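Local coordinates for putative vitamin-B12 independent methionine synthase family protein (Listeria monocytogenes, PDB 1YPX) that probably works as a zinc-dependent, cobalamin-independent methionine synthase relative, passing a methyl group from a folate to homocysteine, at residues D80-Y85 with G107-T112; S102-G107 with R146-Y151; P140-Y145 with D188-Y193; N163-A168 with K218-E223. All coordinates share one frame; numbering follows the deposited sequence.

Contact 1: residues D80-Y85 with G107-T112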
loop_
_atom_site.group_PDB
_atom_site.type_symbol
_atom_site.label_atom_id
_atom_site.label_comp_id
_atom_site.label_asym_id
_atom_site.label_seq_id
_atom_site.Cartn_x
_atom_site.Cartn_y
_atom_site.Cartn_z
ATOM N N ASP A 80 -2.015 7.367 -19.187
ATOM C CA ASP A 80 -2.463 8.161 -20.329
ATOM C C ASP A 80 -3.694 8.962 -19.886
ATOM O O ASP A 80 -4.526 8.463 -19.132
ATOM C CB ASP A 80 -2.799 7.233 -21.517
ATOM C CG ASP A 80 -3.394 7.987 -22.732
ATOM O OD1 ASP A 80 -4.527 8.526 -22.619
ATOM O OD2 ASP A 80 -2.736 8.032 -23.808
ATOM N N GLY A 81 -3.782 10.215 -20.336
ATOM C CA GLY A 81 -4.907 11.063 -19.989
ATOM C C GLY A 81 -4.725 11.820 -18.686
ATOM O O GLY A 81 -5.604 12.588 -18.284
ATOM N N VAL A 82 -3.590 11.599 -18.026
ATOM C CA VAL A 82 -3.266 12.243 -16.745
ATOM C C VAL A 82 -1.883 12.881 -16.838
ATOM O O VAL A 82 -1.011 12.382 -17.552
ATOM C CB VAL A 82 -3.218 11.223 -15.573
ATOM C CG1 VAL A 82 -2.997 11.952 -14.257
ATOM C CG2 VAL A 82 -4.486 10.398 -15.534
ATOM N N GLU A 83 -1.685 13.975 -16.110
ATOM C CA GLU A 83 -0.406 14.673 -16.106
ATOM C C GLU A 83 -0.359 15.724 -14.997
ATOM O O GLU A 83 -1.273 16.540 -14.859
ATOM C CB GLU A 83 -0.159 15.326 -17.475
ATOM C CG GLU A 83 1.274 15.855 -17.701
ATOM C CD GLU A 83 2.355 14.816 -17.415
ATOM O OE1 GLU A 83 2.646 14.569 -16.223
ATOM O OE2 GLU A 83 2.910 14.242 -18.380
ATOM N N GLY A 84 0.710 15.690 -14.204
ATOM C CA GLY A 84 0.865 16.638 -13.115
ATOM C C GLY A 84 1.040 18.062 -13.606
ATOM O O GLY A 84 1.407 18.282 -14.759
ATOM N N TYR A 85 0.773 19.028 -12.729
ATOM C CA TYR A 85 0.897 20.445 -13.063
ATOM C C TYR A 85 0.648 21.327 -11.841
ATOM O O TYR A 85 -0.448 21.861 -11.659
ATOM C CB TYR A 85 -0.089 20.811 -14.184
ATOM C CG TYR A 85 0.571 21.182 -15.502
ATOM C CD1 TYR A 85 -0.065 20.924 -16.721
ATOM C CD2 TYR A 85 1.829 21.796 -15.532
ATOM C CE1 TYR A 85 0.535 21.265 -17.935
ATOM C CE2 TYR A 85 2.437 22.143 -16.741
ATOM C CZ TYR A 85 1.785 21.874 -17.937
ATOM O OH TYR A 85 2.386 22.211 -19.130
ATOM N N GLY A 107 -7.385 13.874 -20.534
ATOM C CA GLY A 107 -7.683 13.029 -21.671
ATOM C C GLY A 107 -8.191 11.696 -21.190
ATOM O O GLY A 107 -8.232 11.461 -19.989
ATOM N N PRO A 108 -8.578 10.801 -22.099
ATOM C CA PRO A 108 -9.092 9.474 -21.757
ATOM C C PRO A 108 -8.077 8.606 -20.993
ATOM O O PRO A 108 -6.999 8.316 -21.502
ATOM C CB PRO A 108 -9.462 8.897 -23.125
ATOM C CG PRO A 108 -8.450 9.530 -24.033
ATOM C CD PRO A 108 -8.470 10.961 -23.558
ATOM N N ILE A 109 -8.442 8.206 -19.774
ATOM C CA ILE A 109 -7.598 7.386 -18.896
ATOM C C ILE A 109 -7.190 6.062 -19.544
ATOM O O ILE A 109 -8.031 5.342 -20.088
ATOM C CB ILE A 109 -8.330 7.024 -17.560
ATOM C CG1 ILE A 109 -8.928 8.278 -16.895
ATOM C CG2 ILE A 109 -7.362 6.338 -16.614
ATOM C CD1 ILE A 109 -7.898 9.277 -16.371
ATOM N N ASP A 110 -5.906 5.723 -19.472
ATOM C CA ASP A 110 -5.457 4.471 -20.047
ATOM C C ASP A 110 -4.077 4.060 -19.564
ATOM O O ASP A 110 -3.347 4.852 -18.971
ATOM C CB ASP A 110 -5.490 4.559 -21.574
ATOM C CG ASP A 110 -5.352 3.198 -22.240
ATOM O OD1 ASP A 110 -5.740 2.178 -21.630
ATOM O OD2 ASP A 110 -4.873 3.147 -23.387
ATOM N N PHE A 111 -3.731 2.803 -19.812
ATOM C CA PHE A 111 -2.447 2.273 -19.402
ATOM C C PHE A 111 -1.820 1.573 -20.602
ATOM O O PHE A 111 -2.489 0.821 -21.309
ATOM C CB PHE A 111 -2.646 1.291 -18.241
ATOM C CG PHE A 111 -1.370 0.700 -17.711
ATOM C CD1 PHE A 111 -0.586 -0.139 -18.509
ATOM C CD2 PHE A 111 -0.952 0.974 -16.417
ATOM C CE1 PHE A 111 0.594 -0.693 -18.030
ATOM C CE2 PHE A 111 0.222 0.426 -15.928
ATOM C CZ PHE A 111 1.003 -0.414 -16.741
ATOM N N THR A 112 -0.537 1.821 -20.827
ATOM C CA THR A 112 0.161 1.204 -21.945
ATOM C C THR A 112 1.554 0.783 -21.534
ATOM O O THR A 112 1.886 -0.402 -21.509
ATOM C CB THR A 112 0.294 2.178 -23.116
ATOM O OG1 THR A 112 -1.003 2.453 -23.651
ATOM C CG2 THR A 112 1.182 1.589 -24.195
#
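D80 and D110 each hold CG anti to the backbone N (chi1 175° and -166°), on one face of an antiparallel bridge. Their CB atoms meet at 3.8 Å from D80 CB to D110 CB. Beyond CB the two side chains slant across each other, and the carboxylate planes are 64° apart. D110 OD1 has its own partner, a salt bridge to K171 of helix 158-178, which may ease the like charges. Their backbones form an antiparallel hydrogen-bonded pair. D80 N donates to D110 O at 2.9 Å. D110 N answers to D80 O at 3.1 Å, from above that carbonyl plane. I109 CA adds a CA-H...O contact to the same D80 O at 3.3 Å. Past this pair G107 N donates to G81 O, 3.1 Å away. I109 starts away from 80-85, but chi2 swings CD1 round to V82 CG2, 3.7 Å off. I109 also packs on L165 and A168 of helix 158-178. The chain turns a corner at G81, with positive phi, and again at G107. A single antiparallel bridge thus sits beside two glycine corners, at the edge of the small three-stranded sheet that lies outside the parallel sheet of this TIM-barrel-like fold.

Contact 2: residues S102-G107 with R146-Y151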
loop_
_atom_site.group_PDB
_atom_site.type_symbol
_atom_site.label_atom_id
_atom_site.label_comp_id
_atom_site.label_asym_id
_atom_site.label_seq_id
_atom_site.Cartn_x
_atom_site.Cartn_y
_atom_site.Cartn_z
ATOM N N SER A 102 -1.035 18.853 -7.994
ATOM C CA SER A 102 -1.920 17.697 -8.130
ATOM C C SER A 102 -1.858 17.143 -9.550
ATOM O O SER A 102 -1.057 17.607 -10.368
ATOM C CB SER A 102 -3.375 18.078 -7.798
ATOM O OG SER A 102 -3.567 18.296 -6.407
ATOM N N VAL A 103 -2.694 16.140 -9.828
ATOM C CA VAL A 103 -2.769 15.522 -11.152
ATOM C C VAL A 103 -4.015 15.998 -11.891
ATOM O O VAL A 103 -5.111 16.020 -11.333
ATOM C CB VAL A 103 -2.810 13.965 -11.080
ATOM C CG1 VAL A 103 -1.414 13.405 -10.837
ATOM C CG2 VAL A 103 -3.748 13.519 -9.981
ATOM N N LYS A 104 -3.831 16.383 -13.147
ATOM C CA LYS A 104 -4.924 16.860 -13.981
ATOM C C LYS A 104 -5.328 15.741 -14.946
ATOM O O LYS A 104 -4.470 15.100 -15.556
ATOM C CB LYS A 104 -4.469 18.091 -14.788
ATOM C CG LYS A 104 -3.749 19.184 -13.982
ATOM C CD LYS A 104 -4.704 20.020 -13.136
ATOM C CE LYS A 104 -3.953 20.857 -12.101
ATOM N NZ LYS A 104 -3.216 19.996 -11.127
ATOM N N ILE A 105 -6.624 15.479 -15.064
ATOM C CA ILE A 105 -7.085 14.466 -16.001
ATOM C C ILE A 105 -7.532 15.272 -17.201
ATOM O O ILE A 105 -8.582 15.912 -17.149
ATOM C CB ILE A 105 -8.296 13.662 -15.470
ATOM C CG1 ILE A 105 -7.885 12.795 -14.285
ATOM C CG2 ILE A 105 -8.867 12.795 -16.571
ATOM C CD1 ILE A 105 -7.789 13.560 -12.995
ATOM N N THR A 106 -6.732 15.261 -18.266
ATOM C CA THR A 106 -7.047 16.030 -19.474
ATOM C C THR A 106 -7.366 15.188 -20.693
ATOM O O THR A 106 -7.587 15.727 -21.775
ATOM C CB THR A 106 -5.890 16.956 -19.890
ATOM O OG1 THR A 106 -4.750 16.162 -20.243
ATOM C CG2 THR A 106 -5.524 17.911 -18.763
ATOM N N GLY A 107 -7.385 13.874 -20.534
ATOM C CA GLY A 107 -7.683 13.029 -21.671
ATOM C C GLY A 107 -8.191 11.696 -21.190
ATOM O O GLY A 107 -8.232 11.461 -19.989
ATOM N N ARG A 146 -8.041 13.264 -5.284
ATOM C CA ARG A 146 -6.934 14.193 -5.485
ATOM C C ARG A 146 -6.721 14.628 -6.936
ATOM O O ARG A 146 -5.828 15.426 -7.230
ATOM C CB ARG A 146 -5.641 13.587 -4.924
ATOM C CG ARG A 146 -5.591 13.511 -3.397
ATOM C CD ARG A 146 -4.380 14.255 -2.827
ATOM N NE ARG A 146 -4.463 15.699 -3.046
ATOM C CZ ARG A 146 -5.335 16.505 -2.442
ATOM N NH1 ARG A 146 -6.206 16.015 -1.569
ATOM N NH2 ARG A 146 -5.340 17.806 -2.718
ATOM N N GLY A 147 -7.553 14.118 -7.839
ATOM C CA GLY A 147 -7.426 14.471 -9.245
ATOM C C GLY A 147 -8.473 15.446 -9.757
ATOM O O GLY A 147 -9.677 15.269 -9.534
ATOM N N ASP A 148 -8.013 16.475 -10.459
ATOM C CA ASP A 148 -8.906 17.493 -11.008
ATOM C C ASP A 148 -9.350 17.115 -12.415
ATOM O O ASP A 148 -8.574 17.207 -13.362
ATOM C CB ASP A 148 -8.193 18.850 -11.020
ATOM C CG ASP A 148 -7.641 19.222 -9.657
ATOM O OD1 ASP A 148 -8.446 19.467 -8.729
ATOM O OD2 ASP A 148 -6.401 19.254 -9.515
ATOM N N ILE A 149 -10.599 16.691 -12.553
ATOM C CA ILE A 149 -11.100 16.295 -13.857
ATOM C C ILE A 149 -11.244 17.498 -14.779
ATOM O O ILE A 149 -11.914 18.479 -14.454
ATOM C CB ILE A 149 -12.450 15.586 -13.752
ATOM C CG1 ILE A 149 -12.349 14.408 -12.776
ATOM C CG2 ILE A 149 -12.873 15.111 -15.127
ATOM C CD1 ILE A 149 -12.431 14.809 -11.321
ATOM N N GLU A 150 -10.604 17.411 -15.937
ATOM C CA GLU A 150 -10.629 18.490 -16.906
ATOM C C GLU A 150 -11.239 18.019 -18.227
ATOM O O GLU A 150 -11.836 18.807 -18.964
ATOM C CB GLU A 150 -9.201 18.993 -17.133
ATOM C CG GLU A 150 -9.080 20.497 -17.228
ATOM C CD GLU A 150 -7.641 20.989 -17.150
ATOM O OE1 GLU A 150 -6.843 20.676 -18.066
ATOM O OE2 GLU A 150 -7.309 21.696 -16.169
ATOM N N TYR A 151 -11.078 16.733 -18.519
ATOM C CA TYR A 151 -11.611 16.147 -19.742
ATOM C C TYR A 151 -13.089 16.501 -19.769
ATOM O O TYR A 151 -13.737 16.614 -18.718
ATOM C CB TYR A 151 -11.421 14.622 -19.727
ATOM C CG TYR A 151 -11.471 13.926 -21.076
ATOM C CD1 TYR A 151 -11.559 12.539 -21.155
ATOM C CD2 TYR A 151 -11.427 14.645 -22.270
ATOM C CE1 TYR A 151 -11.606 11.882 -22.384
ATOM C CE2 TYR A 151 -11.474 13.994 -23.509
ATOM C CZ TYR A 151 -11.565 12.611 -23.554
ATOM O OH TYR A 151 -11.633 11.947 -24.764
#
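K104 and I105 pair in parallel with D148 and I149. V103 O takes D148 N at 3.1 Å, with the donor nearly along the C=O axis. I105 N then gives an almost straight bond to D148 O, also 3.1 Å, from above the carbonyl plane. I105 O is gripped twice, by E150 N at 2.8 Å and Y151 N at 3.0 Å, where strand 147-149 has ended. Beyond these bonds, G107 CA sits over the face of the Y151 ring, 3.9 Å from its centroid and 10° off the ring normal, a CH-π contact. I105 turns CD1 over the backbone of G147, 3.8 Å from G147 C. On the face shared by K104 and D148, these two side chains run side by side. Their salt bridge is long, 3.6 Å from K104 NZ to D148 OD2. K104 NZ also makes a weak hydrogen bond to Y85 O. Further out, Y154 of helix 152-156 meets Y151 edge-to-face and touches I105 and I149. L143 of helix 141-146 packs on V103 and I105. Strand 103-106 is thus the middle of three, with 82-84 antiparallel beside it and 147-149 parallel.

Contact 3: residues P140-Y145 with D188-Y193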
loop_
_atom_site.group_PDB
_atom_site.type_symbol
_atom_site.label_atom_id
_atom_site.label_comp_id
_atom_site.label_asym_id
_atom_site.label_seq_id
_atom_site.Cartn_x
_atom_site.Cartn_y
_atom_site.Cartn_z
ATOM N N PRO A 140 -7.060 3.189 -6.999
ATOM C CA PRO A 140 -7.651 3.960 -8.096
ATOM C C PRO A 140 -8.530 5.120 -7.600
ATOM O O PRO A 140 -8.635 6.145 -8.262
ATOM C CB PRO A 140 -8.434 2.901 -8.878
ATOM C CG PRO A 140 -8.829 1.928 -7.832
ATOM C CD PRO A 140 -7.575 1.811 -6.982
ATOM N N ALA A 141 -9.133 4.961 -6.424
ATOM C CA ALA A 141 -9.992 5.993 -5.859
ATOM C C ALA A 141 -9.177 7.208 -5.447
ATOM O O ALA A 141 -9.731 8.250 -5.097
ATOM C CB ALA A 141 -10.756 5.447 -4.654
HETATM N N MSE A 142 -7.859 7.066 -5.475
HETATM C CA MSE A 142 -6.974 8.164 -5.111
HETATM C C MSE A 142 -6.910 9.197 -6.237
HETATM O O MSE A 142 -6.640 10.376 -5.995
HETATM C CB MSE A 142 -5.576 7.626 -4.787
HETATM C CG MSE A 142 -5.459 7.051 -3.383
HETATM SE SE MSE A 142 -5.104 8.411 -2.016
HETATM C CE MSE A 142 -6.836 9.254 -1.885
ATOM N N LEU A 143 -7.177 8.750 -7.464
ATOM C CA LEU A 143 -7.165 9.630 -8.631
ATOM C C LEU A 143 -8.461 10.410 -8.690
ATOM O O LEU A 143 -8.475 11.597 -9.021
ATOM C CB LEU A 143 -7.018 8.823 -9.928
ATOM C CG LEU A 143 -7.003 9.636 -11.225
ATOM C CD1 LEU A 143 -5.951 10.713 -11.138
ATOM C CD2 LEU A 143 -6.726 8.736 -12.400
ATOM N N HIS A 144 -9.550 9.723 -8.381
ATOM C CA HIS A 144 -10.866 10.334 -8.385
ATOM C C HIS A 144 -10.882 11.563 -7.488
ATOM O O HIS A 144 -11.340 12.629 -7.896
ATOM C CB HIS A 144 -11.903 9.316 -7.911
ATOM C CG HIS A 144 -13.286 9.871 -7.771
ATOM N ND1 HIS A 144 -13.665 10.670 -6.713
ATOM C CD2 HIS A 144 -14.390 9.714 -8.539
ATOM C CE1 HIS A 144 -14.945 10.978 -6.833
ATOM N NE2 HIS A 144 -15.409 10.410 -7.932
ATOM N N TYR A 145 -10.366 11.413 -6.274
ATOM C CA TYR A 145 -10.344 12.515 -5.331
ATOM C C TYR A 145 -9.288 13.566 -5.633
ATOM O O TYR A 145 -9.601 14.629 -6.167
ATOM C CB TYR A 145 -10.153 11.998 -3.901
ATOM C CG TYR A 145 -10.069 13.098 -2.856
ATOM C CD1 TYR A 145 -10.979 14.165 -2.854
ATOM C CD2 TYR A 145 -9.089 13.067 -1.860
ATOM C CE1 TYR A 145 -10.912 15.179 -1.884
ATOM C CE2 TYR A 145 -9.015 14.072 -0.887
ATOM C CZ TYR A 145 -9.927 15.121 -0.904
ATOM O OH TYR A 145 -9.850 16.104 0.058
ATOM N N ASP A 188 -4.583 3.616 0.004
ATOM C CA ASP A 188 -5.722 4.483 -0.117
ATOM C C ASP A 188 -5.931 5.319 1.119
ATOM O O ASP A 188 -6.388 4.817 2.141
ATOM C CB ASP A 188 -6.963 3.655 -0.399
ATOM C CG ASP A 188 -8.036 4.466 -1.042
ATOM O OD1 ASP A 188 -8.913 3.892 -1.716
ATOM O OD2 ASP A 188 -7.994 5.694 -0.872
ATOM N N THR A 189 -5.605 6.600 1.023
ATOM C CA THR A 189 -5.762 7.489 2.160
ATOM C C THR A 189 -7.034 8.325 2.066
ATOM O O THR A 189 -7.235 9.236 2.871
ATOM C CB THR A 189 -4.565 8.441 2.283
ATOM O OG1 THR A 189 -4.671 9.176 3.507
ATOM C CG2 THR A 189 -4.537 9.421 1.123
ATOM N N SER A 190 -7.890 8.001 1.094
ATOM C CA SER A 190 -9.134 8.740 0.877
ATOM C C SER A 190 -10.247 8.413 1.868
ATOM O O SER A 190 -11.037 9.284 2.225
ATOM C CB SER A 190 -9.647 8.532 -0.563
ATOM O OG SER A 190 -10.178 7.234 -0.775
ATOM N N TRP A 191 -10.310 7.167 2.319
ATOM C CA TRP A 191 -11.345 6.765 3.258
ATOM C C TRP A 191 -11.210 7.466 4.604
ATOM O O TRP A 191 -12.208 7.724 5.268
ATOM C CB TRP A 191 -11.316 5.249 3.465
ATOM C CG TRP A 191 -11.380 4.466 2.186
ATOM C CD1 TRP A 191 -10.352 4.204 1.339
ATOM C CD2 TRP A 191 -12.544 3.857 1.609
ATOM N NE1 TRP A 191 -10.796 3.466 0.268
ATOM C CE2 TRP A 191 -12.137 3.237 0.408
ATOM C CE3 TRP A 191 -13.889 3.774 1.991
ATOM C CZ2 TRP A 191 -13.027 2.541 -0.416
ATOM C CZ3 TRP A 191 -14.769 3.086 1.176
ATOM C CH2 TRP A 191 -14.335 2.475 -0.017
ATOM N N SER A 192 -9.984 7.777 5.010
ATOM C CA SER A 192 -9.773 8.445 6.293
ATOM C C SER A 192 -10.504 9.784 6.337
ATOM O O SER A 192 -11.022 10.184 7.380
ATOM C CB SER A 192 -8.276 8.660 6.557
ATOM O OG SER A 192 -7.708 9.618 5.682
ATOM N N TYR A 193 -10.558 10.469 5.199
ATOM C CA TYR A 193 -11.226 11.761 5.128
ATOM C C TYR A 193 -12.677 11.717 5.586
ATOM O O TYR A 193 -13.101 12.540 6.396
ATOM C CB TYR A 193 -11.154 12.321 3.711
ATOM C CG TYR A 193 -9.778 12.804 3.330
ATOM C CD1 TYR A 193 -8.794 11.910 2.903
ATOM C CD2 TYR A 193 -9.456 14.161 3.400
ATOM C CE1 TYR A 193 -7.523 12.356 2.549
ATOM C CE2 TYR A 193 -8.190 14.618 3.050
ATOM C CZ TYR A 193 -7.229 13.711 2.622
ATOM O OH TYR A 193 -5.986 14.165 2.250
#
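A141 starts the contact, its CB 3.8 Å from D188 OD1. Next comes M142, a selenomethionine. M142 CG lies 3.8 Å from D188 OD2. Chi2 (-84°) then bends the chain at SE, which meets the T189 methyl CG2, the two side chains crossing at about a right angle. The D188 carboxylate beside M142 is held largely by its own segment. D188 OD2 accepts S190 N at 3.0 Å, an Asx turn, and S190 OG at 2.7 Å. The hydroxyl comes on the syn side and the N-H on the anti side, both from the same face of the carboxylate plane. D188 OD1 accepts S139 OG and, weakly, W191 NE1. Y145 closes the segment. Its CG is anti to the backbone N, and the ring points an edge at Y193. Y145 CE2 stands over the centre of the Y193 ring, 3.9 Å above its plane. The T-shaped pair has centroids 5.2 Å apart and planes at 64°. Segment 188-193 begins at the end of strand 183-188, where the D188 backbone bonds to H237 and C239, residues of a possible empty metal site. Y217 of helix 213-224 touches A141, Y145 and S190. L143 packs on V103 and I105 of strand 103-106 and on L165 of helix 158-178.

Contact 4: residues N163-A168 with K218-E223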
loop_
_atom_site.group_PDB
_atom_site.type_symbol
_atom_site.label_atom_id
_atom_site.label_comp_id
_atom_site.label_asym_id
_atom_site.label_seq_id
_atom_site.Cartn_x
_atom_site.Cartn_y
_atom_site.Cartn_z
ATOM N N ASN A 163 -15.345 3.928 -15.209
ATOM C CA ASN A 163 -15.087 2.752 -16.035
ATOM C C ASN A 163 -13.666 2.704 -16.598
ATOM O O ASN A 163 -12.947 1.746 -16.351
ATOM C CB ASN A 163 -16.095 2.666 -17.181
ATOM C CG ASN A 163 -17.529 2.599 -16.696
ATOM O OD1 ASN A 163 -18.454 2.410 -17.493
ATOM N ND2 ASN A 163 -17.727 2.761 -15.384
ATOM N N ASP A 164 -13.268 3.730 -17.344
ATOM C CA ASP A 164 -11.937 3.771 -17.949
ATOM C C ASP A 164 -10.842 3.609 -16.902
ATOM O O ASP A 164 -9.887 2.856 -17.106
ATOM C CB ASP A 164 -11.708 5.097 -18.704
ATOM C CG ASP A 164 -12.687 5.308 -19.870
ATOM O OD1 ASP A 164 -12.522 6.309 -20.612
ATOM O OD2 ASP A 164 -13.620 4.488 -20.056
ATOM N N LEU A 165 -10.977 4.332 -15.794
ATOM C CA LEU A 165 -10.005 4.279 -14.713
ATOM C C LEU A 165 -9.846 2.834 -14.200
ATOM O O LEU A 165 -8.731 2.390 -13.915
ATOM C CB LEU A 165 -10.424 5.243 -13.585
ATOM C CG LEU A 165 -9.569 5.359 -12.311
ATOM C CD1 LEU A 165 -8.170 5.829 -12.680
ATOM C CD2 LEU A 165 -10.204 6.331 -11.318
ATOM N N ALA A 166 -10.951 2.101 -14.105
ATOM C CA ALA A 166 -10.921 0.707 -13.655
ATOM C C ALA A 166 -10.199 -0.209 -14.670
ATOM O O ALA A 166 -9.449 -1.108 -14.273
ATOM C CB ALA A 166 -12.358 0.211 -13.404
ATOM N N THR A 167 -10.434 0.010 -15.970
ATOM C CA THR A 167 -9.776 -0.775 -17.008
ATOM C C THR A 167 -8.311 -0.389 -16.996
ATOM O O THR A 167 -7.433 -1.231 -17.183
ATOM C CB THR A 167 -10.334 -0.484 -18.435
ATOM O OG1 THR A 167 -11.668 -0.985 -18.542
ATOM C CG2 THR A 167 -9.479 -1.161 -19.506
ATOM N N ALA A 168 -8.035 0.890 -16.781
ATOM C CA ALA A 168 -6.644 1.328 -16.725
ATOM C C ALA A 168 -5.970 0.515 -15.621
ATOM O O ALA A 168 -4.802 0.135 -15.746
ATOM C CB ALA A 168 -6.555 2.819 -16.414
ATOM N N LYS A 218 -16.055 1.747 -3.544
ATOM C CA LYS A 218 -16.181 0.297 -3.401
ATOM C C LYS A 218 -16.360 -0.363 -4.765
ATOM O O LYS A 218 -15.762 -1.403 -5.048
ATOM C CB LYS A 218 -17.369 -0.067 -2.509
ATOM C CG LYS A 218 -17.696 -1.557 -2.518
ATOM C CD LYS A 218 -19.199 -1.793 -2.431
ATOM C CE LYS A 218 -19.931 -1.243 -3.665
ATOM N NZ LYS A 218 -21.428 -1.202 -3.507
ATOM N N ASN A 219 -17.190 0.239 -5.606
ATOM C CA ASN A 219 -17.431 -0.301 -6.936
ATOM C C ASN A 219 -16.229 -0.063 -7.840
ATOM O O ASN A 219 -15.928 -0.873 -8.715
ATOM C CB ASN A 219 -18.677 0.344 -7.543
ATOM C CG ASN A 219 -19.934 0.039 -6.750
ATOM O OD1 ASN A 219 -20.372 -1.108 -6.678
ATOM N ND2 ASN A 219 -20.517 1.067 -6.145
ATOM N N LEU A 220 -15.546 1.055 -7.623
ATOM C CA LEU A 220 -14.362 1.394 -8.409
ATOM C C LEU A 220 -13.243 0.389 -8.147
ATOM O O LEU A 220 -12.614 -0.120 -9.083
ATOM C CB LEU A 220 -13.878 2.799 -8.050
ATOM C CG LEU A 220 -12.541 3.220 -8.660
ATOM C CD1 LEU A 220 -12.585 3.092 -10.180
ATOM C CD2 LEU A 220 -12.233 4.656 -8.254
ATOM N N ILE A 221 -13.018 0.111 -6.861
ATOM C CA ILE A 221 -11.990 -0.816 -6.421
ATOM C C ILE A 221 -12.281 -2.233 -6.888
ATOM O O ILE A 221 -11.442 -2.869 -7.529
ATOM C CB ILE A 221 -11.890 -0.889 -4.889
ATOM C CG1 ILE A 221 -11.754 0.512 -4.279
ATOM C CG2 ILE A 221 -10.756 -1.814 -4.505
ATOM C CD1 ILE A 221 -10.724 1.384 -4.929
ATOM N N ASN A 222 -13.464 -2.741 -6.560
ATOM C CA ASN A 222 -13.790 -4.107 -6.961
ATOM C C ASN A 222 -13.654 -4.271 -8.468
ATOM O O ASN A 222 -13.138 -5.283 -8.943
ATOM C CB ASN A 222 -15.204 -4.505 -6.502
ATOM C CG ASN A 222 -15.300 -4.706 -4.986
ATOM O OD1 ASN A 222 -14.406 -5.293 -4.363
ATOM N ND2 ASN A 222 -16.397 -4.231 -4.392
ATOM N N GLU A 223 -14.103 -3.272 -9.218
ATOM C CA GLU A 223 -14.002 -3.338 -10.669
ATOM C C GLU A 223 -12.542 -3.325 -11.120
ATOM O O GLU A 223 -12.150 -4.094 -12.002
ATOM C CB GLU A 223 -14.738 -2.169 -11.324
ATOM C CG GLU A 223 -14.794 -2.290 -12.829
ATOM C CD GLU A 223 -15.378 -1.072 -13.504
ATOM O OE1 GLU A 223 -15.392 -1.070 -14.765
ATOM O OE2 GLU A 223 -15.820 -0.124 -12.792
#
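A166 and L165 of helix 158-178 pack against E223 and L220 of helix 213-224, a mostly apolar helix-helix contact in the outer layer of the barrel. The two short segments run in roughly the same direction, 34° apart, with axes 9.0 Å from each other at closest approach. The small A166 lets the chains come near, with CA atoms of A166 and E223 5.9 Å apart. E223 carries CG anti to the backbone N (chi1 -173°) and stays extended beyond it. Its chain runs past the A166 methyl: E223 CB is 4.0 Å from A166 CB, and E223 CG is 3.5 Å from it. The carboxylate reaches on toward the first turn of 163-168, with OE1 4.0 Å from N163 CA. No hydrogen bond links the two segments; the E223 chain and carboxylate pack against the A166 methyl. Deeper in, two leucines meet at about a right angle. L165 CD2 touches L220 CD2 at 4.0 Å, and A166 CB lies 4.3 Å from L220 CD1. L165 goes on to pack on L143 and I109, while L220 packs on A141. Strand 183-188 lies between the two helices in the chain. Helices packed side by side outside a parallel sheet are characteristic of TIM-barrel-like folds.

Overall arrangement
Contact 4 is the most buried of the four and joins two helices through leucines, an alanine and the chain of E223. Contact 3 is partly buried and lies nearest the chain's centre, about 12 Å from it. It mixes a hydrogen-bonded carboxylate with an aromatic pair, beside a possible metal site. Contacts 1 and 2 lie farther out, their centres about 21 and 22 Å from the centre of the chain, and rest mainly on backbone bonds. They share G107, and a probable hydrogen bond from T106 N to G81 O joins them. Contact 1 is antiparallel, contact 2 parallel. L143 ties the layers together: it touches V82 and I109, V103 and I105, and L165. Contacts 2 and 4 do not touch.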